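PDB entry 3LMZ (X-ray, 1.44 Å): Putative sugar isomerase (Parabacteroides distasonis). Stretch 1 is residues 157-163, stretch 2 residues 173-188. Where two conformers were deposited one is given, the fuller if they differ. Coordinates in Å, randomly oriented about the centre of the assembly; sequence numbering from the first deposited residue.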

ATOM      1  N   ARG A 157      16.190 -29.916  -9.756  1.00 11.74           N
ATOM      2  CA  ARG A 157      15.280 -28.958 -10.345  1.00 13.40           C
ATOM      3  C   ARG A 157      13.811 -29.022  -9.871  1.00 12.71           C
ATOM      4  O   ARG A 157      13.000 -28.222 -10.290  1.00 15.31           O
ATOM      5  CB  ARG A 157      15.381 -29.050 -11.865  1.00 14.97           C
ATOM      6  CG  ARG A 157      16.702 -28.562 -12.443  1.00 15.86           C
ATOM      7  CD  ARG A 157      16.902 -29.008 -13.864  1.00 15.09           C
ATOM      8  NE  ARG A 157      17.095 -30.460 -13.940  1.00 14.90           N
ATOM      9  CZ  ARG A 157      17.555 -31.113 -14.993  1.00 14.77           C
ATOM     10  NH1 ARG A 157      17.915 -30.477 -16.112  1.00 14.14           N
ATOM     11  NH2 ARG A 157      17.734 -32.440 -14.936  1.00 15.58           N
ATOM     12  N   ILE A 158      13.504 -29.983  -8.992  1.00 13.18           N
ATOM     13  CA  ILE A 158      12.212 -30.115  -8.383  1.00 13.81           C
ATOM     14  C   ILE A 158      12.261 -29.558  -6.962  1.00 13.05           C
ATOM     15  O   ILE A 158      13.086 -29.915  -6.154  1.00 14.35           O
ATOM     16  CB  ILE A 158      11.726 -31.549  -8.327  1.00 12.96           C
ATOM     17  CG1 ILE A 158      11.755 -32.214  -9.705  1.00 16.04           C
ATOM     18  CG2 ILE A 158      10.327 -31.542  -7.754  1.00 15.00           C
ATOM     19  CD1 ILE A 158      11.442 -33.740  -9.706  1.00 18.17           C
ATOM     20  N   GLY A 159      11.383 -28.600  -6.688  1.00 13.04           N
ATOM     21  CA  GLY A 159      11.290 -28.005  -5.356  1.00 14.58           C
ATOM     22  C   GLY A 159       9.888 -27.514  -5.046  1.00 12.13           C
ATOM     23  O   GLY A 159       8.904 -28.094  -5.469  1.00 13.98           O
HETATM   24  N   MSE A 160       9.864 -26.377  -4.378  1.00 13.32           N
HETATM   25  CA  MSE A 160       8.637 -25.775  -3.850  1.00 14.47           C
HETATM   26  C   MSE A 160       8.443 -24.342  -4.301  1.00 12.59           C
HETATM   27  O   MSE A 160       9.390 -23.604  -4.591  1.00 14.47           O
HETATM   28  CB  MSE A 160       8.593 -25.816  -2.299  1.00 12.26           C
HETATM   29  CG  MSE A 160       9.566 -24.867  -1.589  1.00 12.92           C
HETATM   30 SE   MSE A 160       9.527 -25.173   0.300  0.75 16.04          SE
HETATM   31  CE  MSE A 160      10.501 -26.817   0.295  1.00 13.93           C
ATOM     32  N   CYS A 161       7.139 -23.993  -4.375  1.00 12.83           N
ATOM     33  CA  CYS A 161       6.618 -22.621  -4.344  1.00 12.45           C
ATOM     34  C   CYS A 161       6.287 -22.427  -2.867  1.00 14.29           C
ATOM     35  O   CYS A 161       5.303 -22.982  -2.321  1.00 14.80           O
ATOM     36  CB  CYS A 161       5.378 -22.461  -5.259  1.00 12.23           C
ATOM     37  SG  CYS A 161       4.694 -20.843  -4.960  1.00 17.06           S
ATOM     38  N   LEU A 162       7.205 -21.716  -2.209  1.00 14.31           N
ATOM     39  CA  LEU A 162       7.085 -21.499  -0.765  1.00 14.04           C
ATOM     40  C   LEU A 162       5.963 -20.501  -0.580  1.00 13.17           C
ATOM     41  O   LEU A 162       6.110 -19.310  -0.841  1.00 14.33           O
ATOM     42  CB  LEU A 162       8.361 -20.979  -0.105  1.00 17.78           C
ATOM     43  CG  LEU A 162       8.236 -20.562   1.351  1.00 16.56           C
ATOM     44  CD1 LEU A 162       7.808 -21.698   2.220  1.00 18.27           C
ATOM     45  CD2 LEU A 162       9.541 -19.949   1.778  1.00 18.78           C
ATOM     46  N   ASP A 163       4.848 -20.973  -0.041  1.00 12.11           N
ATOM     47  CA  ASP A 163       3.686 -20.108   0.240  1.00 13.71           C
ATOM     48  C   ASP A 163       3.787 -19.773   1.730  1.00 13.98           C
ATOM     49  O   ASP A 163       3.524 -20.587   2.615  1.00 13.03           O
ATOM     50  CB  ASP A 163       2.390 -20.841  -0.113  1.00 15.69           C
ATOM     51  CG  ASP A 163       1.147 -19.949   0.009  1.00 17.35           C
ATOM     52  OD1 ASP A 163       1.035 -19.286   1.079  1.00 15.28           O
ATOM     53  OD2 ASP A 163       0.379 -19.928  -1.015  1.00 16.20           O
TER
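Stretch 2 (173-188) DPVADLKKYHTRVFDM

Stretch 2 returns to the strand of stretch 1 as a helix, a short turn and a strand. A helix begins at Pro 174, with backbone bonds such as Leu 178 N to Pro 174 O (2.9 Å), and Asp 173 caps the start: its OD1 accepts from Ala 176 N at 3.1 Å. A 3-10 segment, 182-183, reverses the chain, and residues 185-188 form a strand that continues later in the chain, interrupted by a bulge at Phe 186. The helix axis makes 157° with strand 158-163, nearly antiparallel, at a closest approach of 9.9 Å, the spacing of a helix packed on a sheet. Strand 185-188 runs parallel to strand 158-163, with a signed crossing angle of -32° and a closest approach of 4.3 Å.

The parallel pairing rests on backbone hydrogen bonds. Met 160 N donates to Arg 184 O (2.9 Å, 157° at the hydrogen), Phe 186 N to Met 160 O (3.0 Å, 163°), and Leu 162 N to Asp 187 O (2.9 Å, 152°). Bridges pair Met 160 with Val 185, Cys 161 with Asp 187 and Leu 162 with Met 188, their CA atoms 5.0, 4.4 and 4.6 Å apart. The register therefore shifts by one residue after Met 160, a beta bulge at which Phe 186 is the extra residue; its phi/psi of -109/-11° departs from extended values. There Met 160 O also receives a weak bond from Asp 187 N, at 3.5 Å. CA-H...O contacts supplement the ladder, including Cys 161 CA to Asp 187 O and Met 188 CA to Leu 162 O, both 3.3 Å.

One side chain adds a polar link: Arg 184 NH1 donates to Ile 158 O at 2.7 Å, with the carbonyl oxygen near the guanidinium plane. On the face carrying Cys 161 and Asp 187, SG of Cys 161 lies 3.4 Å from OD2 of Asp 187.

Apolar packing occupies the face bearing Met 160, Leu 162, Val 185 and Met 188. Met 160, a selenomethionine, sets CG 3.8 Å from Val 185 CG2 and extends CE to 3.8 Å from Tyr 181 CB. Leu 162, with the largest covered area (126 Å²), places CB 3.9 Å from Val 185 CG1 and CD2 4.0 Å from Leu 178 CB, so both residues touch helix and strand alike.

The Phe 186 ring meets backbone instead: CE2 is 3.6 Å from Gly 159 N, which approaches the ring edge. Glycine leaves this space free, since an ideal CB would stand 2.9 Å from Phe 186 CE2 and 2.1 Å from Arg 184 O. Together the stretches bury 676 Å².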

ATOM      1  N   ASP A 173       7.225 -22.020  10.633  1.00 16.41           N
ATOM      2  CA  ASP A 173       7.899 -20.720  10.504  1.00 14.78           C
ATOM      3  C   ASP A 173       8.416 -20.607   9.059  1.00 13.72           C
ATOM      4  O   ASP A 173       9.334 -21.326   8.659  1.00 14.32           O
ATOM      5  CB  ASP A 173       9.065 -20.683  11.497  1.00 15.40           C
ATOM      6  CG  ASP A 173       9.862 -19.405  11.444  1.00 19.93           C
ATOM      7  OD1 ASP A 173       9.797 -18.633  10.485  1.00 16.58           O
ATOM      8  OD2 ASP A 173      10.556 -19.150  12.419  1.00 19.73           O
ATOM      9  N   PRO A 174       7.792 -19.740   8.242  1.00 14.79           N
ATOM     10  CA  PRO A 174       8.226 -19.749   6.825  1.00 14.52           C
ATOM     11  C   PRO A 174       9.649 -19.210   6.628  1.00 14.59           C
ATOM     12  O   PRO A 174      10.299 -19.522   5.647  1.00 15.17           O
ATOM     13  CB  PRO A 174       7.217 -18.835   6.161  1.00 15.83           C
ATOM     14  CG  PRO A 174       6.723 -17.951   7.239  1.00 14.91           C
ATOM     15  CD  PRO A 174       6.727 -18.757   8.500  1.00 14.87           C
ATOM     16  N   VAL A 175      10.107 -18.348   7.540  1.00 13.70           N
ATOM     17  CA  VAL A 175      11.456 -17.827   7.465  1.00 15.32           C
ATOM     18  C   VAL A 175      12.466 -18.944   7.802  1.00 15.00           C
ATOM     19  O   VAL A 175      13.436 -19.098   7.088  1.00 13.59           O
ATOM     20  CB  VAL A 175      11.610 -16.578   8.404  1.00 14.70           C
ATOM     21  CG1 VAL A 175      13.042 -16.063   8.361  1.00 16.90           C
ATOM     22  CG2 VAL A 175      10.559 -15.467   8.022  1.00 14.83           C
ATOM     23  N   ALA A 176      12.199 -19.741   8.852  1.00 15.10           N
ATOM     24  CA  ALA A 176      13.090 -20.869   9.191  1.00 14.98           C
ATOM     25  C   ALA A 176      13.014 -21.953   8.114  1.00 12.57           C
ATOM     26  O   ALA A 176      14.031 -22.590   7.779  1.00 16.96           O
ATOM     27  CB  ALA A 176      12.798 -21.447  10.588  1.00 14.71           C
ATOM     28  N   ASP A 177      11.826 -22.137   7.509  1.00 13.90           N
ATOM     29  CA  ASP A 177      11.722 -23.104   6.398  1.00 13.62           C
ATOM     30  C   ASP A 177      12.561 -22.638   5.179  1.00 14.40           C
ATOM     31  O   ASP A 177      13.241 -23.429   4.528  1.00 15.17           O
ATOM     32  CB  ASP A 177      10.262 -23.364   6.032  1.00 11.75           C
ATOM     33  CG  ASP A 177       9.567 -24.246   7.036  1.00 14.40           C
ATOM     34  OD1 ASP A 177      10.215 -24.782   7.961  1.00 16.11           O
ATOM     35  OD2 ASP A 177       8.343 -24.355   6.946  1.00 14.71           O
ATOM     36  N   LEU A 178      12.486 -21.343   4.873  1.00 13.40           N
ATOM     37  CA  LEU A 178      13.329 -20.784   3.797  1.00 13.47           C
ATOM     38  C   LEU A 178      14.832 -21.028   4.070  1.00 15.19           C
ATOM     39  O   LEU A 178      15.572 -21.453   3.157  1.00 15.81           O
ATOM     40  CB  LEU A 178      13.025 -19.292   3.552  1.00 13.80           C
ATOM     41  CG  LEU A 178      13.942 -18.603   2.522  1.00 14.81           C
ATOM     42  CD1 LEU A 178      13.795 -19.192   1.075  1.00 16.70           C
ATOM     43  CD2 LEU A 178      13.626 -17.089   2.550  1.00 16.94           C
ATOM     44  N   LYS A 179      15.268 -20.811   5.317  0.50 14.62           N
ATOM     45  CA  LYS A 179      16.673 -21.062   5.699  0.50 16.17           C
ATOM     46  C   LYS A 179      17.037 -22.533   5.434  0.50 16.80           C
ATOM     47  O   LYS A 179      18.045 -22.821   4.796  0.50 17.53           O
ATOM     48  CB  LYS A 179      16.949 -20.705   7.157  0.50 16.26           C
ATOM     49  CG  LYS A 179      18.418 -20.863   7.572  0.50 17.88           C
ATOM     50  CD  LYS A 179      18.607 -20.788   9.097  0.50 20.09           C
ATOM     51  CE  LYS A 179      18.572 -19.365   9.612  0.50 27.43           C
ATOM     52  NZ  LYS A 179      18.618 -19.302  11.112  0.50 30.81           N
ATOM     53  N   LYS A 180      16.206 -23.458   5.915  0.50 14.85           N
ATOM     54  CA  LYS A 180      16.474 -24.890   5.727  0.50 15.42           C
ATOM     55  C   LYS A 180      16.502 -25.298   4.269  0.50 15.33           C
ATOM     56  O   LYS A 180      17.401 -26.057   3.816  0.50 16.35           O
ATOM     57  CB  LYS A 180      15.427 -25.734   6.467  0.50 16.01           C
ATOM     58  CG  LYS A 180      15.570 -25.689   7.971  0.50 19.81           C
ATOM     59  CD  LYS A 180      14.587 -26.620   8.673  0.50 20.81           C
ATOM     60  CE  LYS A 180      13.154 -26.132   8.564  0.50 24.50           C
ATOM     61  NZ  LYS A 180      12.220 -26.898   9.435  0.50 29.91           N
ATOM     62  N   TYR A 181      15.507 -24.820   3.539  1.00 13.65           N
ATOM     63  CA  TYR A 181      15.098 -25.448   2.259  1.00 13.37           C
ATOM     64  C   TYR A 181      15.434 -24.640   1.024  1.00 14.50           C
ATOM     65  O   TYR A 181      15.033 -25.011  -0.063  1.00 13.77           O
ATOM     66  CB  TYR A 181      13.599 -25.768   2.279  1.00 13.64           C
ATOM     67  CG  TYR A 181      13.136 -26.592   3.471  1.00 13.12           C
ATOM     68  CD1 TYR A 181      13.913 -27.655   3.940  1.00 14.41           C
ATOM     69  CD2 TYR A 181      11.912 -26.381   4.085  1.00 15.10           C
ATOM     70  CE1 TYR A 181      13.501 -28.456   5.033  1.00 14.22           C
ATOM     71  CE2 TYR A 181      11.510 -27.151   5.191  1.00 15.89           C
ATOM     72  CZ  TYR A 181      12.297 -28.206   5.636  1.00 16.01           C
ATOM     73  OH  TYR A 181      11.903 -28.993   6.698  1.00 17.55           O
ATOM     74  N   HIS A 182      16.099 -23.506   1.198  1.00 13.78           N
ATOM     75  CA  HIS A 182      16.386 -22.587   0.073  1.00 12.44           C
ATOM     76  C   HIS A 182      16.918 -23.189  -1.202  1.00 13.79           C
ATOM     77  O   HIS A 182      16.561 -22.713  -2.288  1.00 14.33           O
ATOM     78  CB  HIS A 182      17.283 -21.397   0.512  1.00 15.37           C
ATOM     79  CG  HIS A 182      18.691 -21.763   0.795  1.00 13.64           C
ATOM     80  ND1 HIS A 182      19.116 -22.241   2.015  1.00 22.62           N
ATOM     81  CD2 HIS A 182      19.777 -21.754  -0.015  1.00 15.78           C
ATOM     82  CE1 HIS A 182      20.404 -22.531   1.937  1.00 22.21           C
ATOM     83  NE2 HIS A 182      20.824 -22.244   0.716  1.00 22.47           N
ATOM     84  N   THR A 183      17.693 -24.272  -1.098  1.00 15.61           N
ATOM     85  CA  THR A 183      18.228 -24.894  -2.307  1.00 14.84           C
ATOM     86  C   THR A 183      17.137 -25.472  -3.236  1.00 15.55           C
ATOM     87  O   THR A 183      17.372 -25.702  -4.448  1.00 16.08           O
ATOM     88  CB  THR A 183      19.247 -25.992  -1.956  1.00 12.70           C
ATOM     89  OG1 THR A 183      18.643 -26.959  -1.074  1.00 14.95           O
ATOM     90  CG2 THR A 183      20.481 -25.358  -1.241  1.00 16.36           C
ATOM     91  N   ARG A 184      15.949 -25.700  -2.683  1.00 12.52           N
ATOM     92  CA  ARG A 184      14.794 -26.130  -3.470  1.00 14.05           C
ATOM     93  C   ARG A 184      13.602 -25.162  -3.387  1.00 14.08           C
ATOM     94  O   ARG A 184      12.498 -25.606  -3.527  1.00 15.34           O
ATOM     95  CB  ARG A 184      14.372 -27.533  -3.027  1.00 15.15           C
ATOM     96  CG  ARG A 184      15.418 -28.572  -3.402  1.00 15.98           C
ATOM     97  CD  ARG A 184      15.012 -29.936  -2.936  1.00 13.78           C
ATOM     98  NE  ARG A 184      15.982 -30.981  -3.252  1.00 14.23           N
ATOM     99  CZ  ARG A 184      16.058 -31.662  -4.402  1.00 14.03           C
ATOM    100  NH1 ARG A 184      15.248 -31.426  -5.409  1.00 13.26           N
ATOM    101  NH2 ARG A 184      16.977 -32.627  -4.549  1.00 14.75           N
ATOM    102  N   VAL A 185      13.806 -23.868  -3.084  1.00 13.28           N
ATOM    103  CA  VAL A 185      12.712 -22.891  -3.175  1.00 12.89           C
ATOM    104  C   VAL A 185      12.884 -22.137  -4.506  1.00 11.87           C
ATOM    105  O   VAL A 185      13.842 -21.350  -4.690  1.00 14.07           O
ATOM    106  CB  VAL A 185      12.705 -21.895  -1.998  1.00 12.92           C
ATOM    107  CG1 VAL A 185      11.634 -20.804  -2.174  1.00 11.68           C
ATOM    108  CG2 VAL A 185      12.517 -22.656  -0.639  1.00 12.64           C
ATOM    109  N   PHE A 186      11.965 -22.398  -5.447  1.00 13.09           N
ATOM    110  CA  PHE A 186      12.105 -21.858  -6.800  1.00 14.64           C
ATOM    111  C   PHE A 186      11.109 -20.768  -7.116  1.00 16.32           C
ATOM    112  O   PHE A 186      11.187 -20.129  -8.163  1.00 15.89           O
ATOM    113  CB  PHE A 186      12.098 -23.010  -7.839  1.00 15.58           C
ATOM    114  CG  PHE A 186      13.240 -23.986  -7.643  1.00 14.91           C
ATOM    115  CD1 PHE A 186      14.542 -23.538  -7.392  1.00 17.03           C
ATOM    116  CD2 PHE A 186      13.011 -25.353  -7.633  1.00 18.19           C
ATOM    117  CE1 PHE A 186      15.583 -24.423  -7.198  1.00 19.00           C
ATOM    118  CE2 PHE A 186      14.046 -26.218  -7.414  1.00 16.02           C
ATOM    119  CZ  PHE A 186      15.319 -25.752  -7.198  1.00 17.81           C
ATOM    120  N   ASP A 187      10.133 -20.615  -6.237  1.00 14.23           N
ATOM    121  CA  ASP A 187       9.104 -19.567  -6.374  1.00 12.55           C
ATOM    122  C   ASP A 187       8.546 -19.316  -4.991  1.00 13.33           C
ATOM    123  O   ASP A 187       8.752 -20.104  -4.051  1.00 12.54           O
ATOM    124  CB  ASP A 187       8.001 -20.016  -7.333  1.00 14.36           C
ATOM    125  CG  ASP A 187       7.036 -18.913  -7.737  1.00 14.88           C
ATOM    126  OD1 ASP A 187       7.520 -17.924  -8.295  1.00 15.44           O
ATOM    127  OD2 ASP A 187       5.846 -19.166  -7.642  1.00 18.13           O
HETATM  128  N   MSE A 188       7.829 -18.201  -4.833  1.00 13.34           N
HETATM  129  CA  MSE A 188       7.271 -17.888  -3.537  1.00 14.42           C
HETATM  130  C   MSE A 188       5.962 -17.139  -3.778  1.00 12.73           C
HETATM  131  O   MSE A 188       5.916 -16.246  -4.620  1.00 15.28           O
HETATM  132  CB  MSE A 188       8.192 -16.959  -2.761  1.00 13.36           C
HETATM  133  CG  MSE A 188       7.857 -16.817  -1.295  1.00 19.24           C
HETATM  134 SE   MSE A 188       9.074 -15.574  -0.385  0.75 17.91          SE
HETATM  135  CE  MSE A 188      10.714 -16.683  -0.859  1.00 11.90           C
TER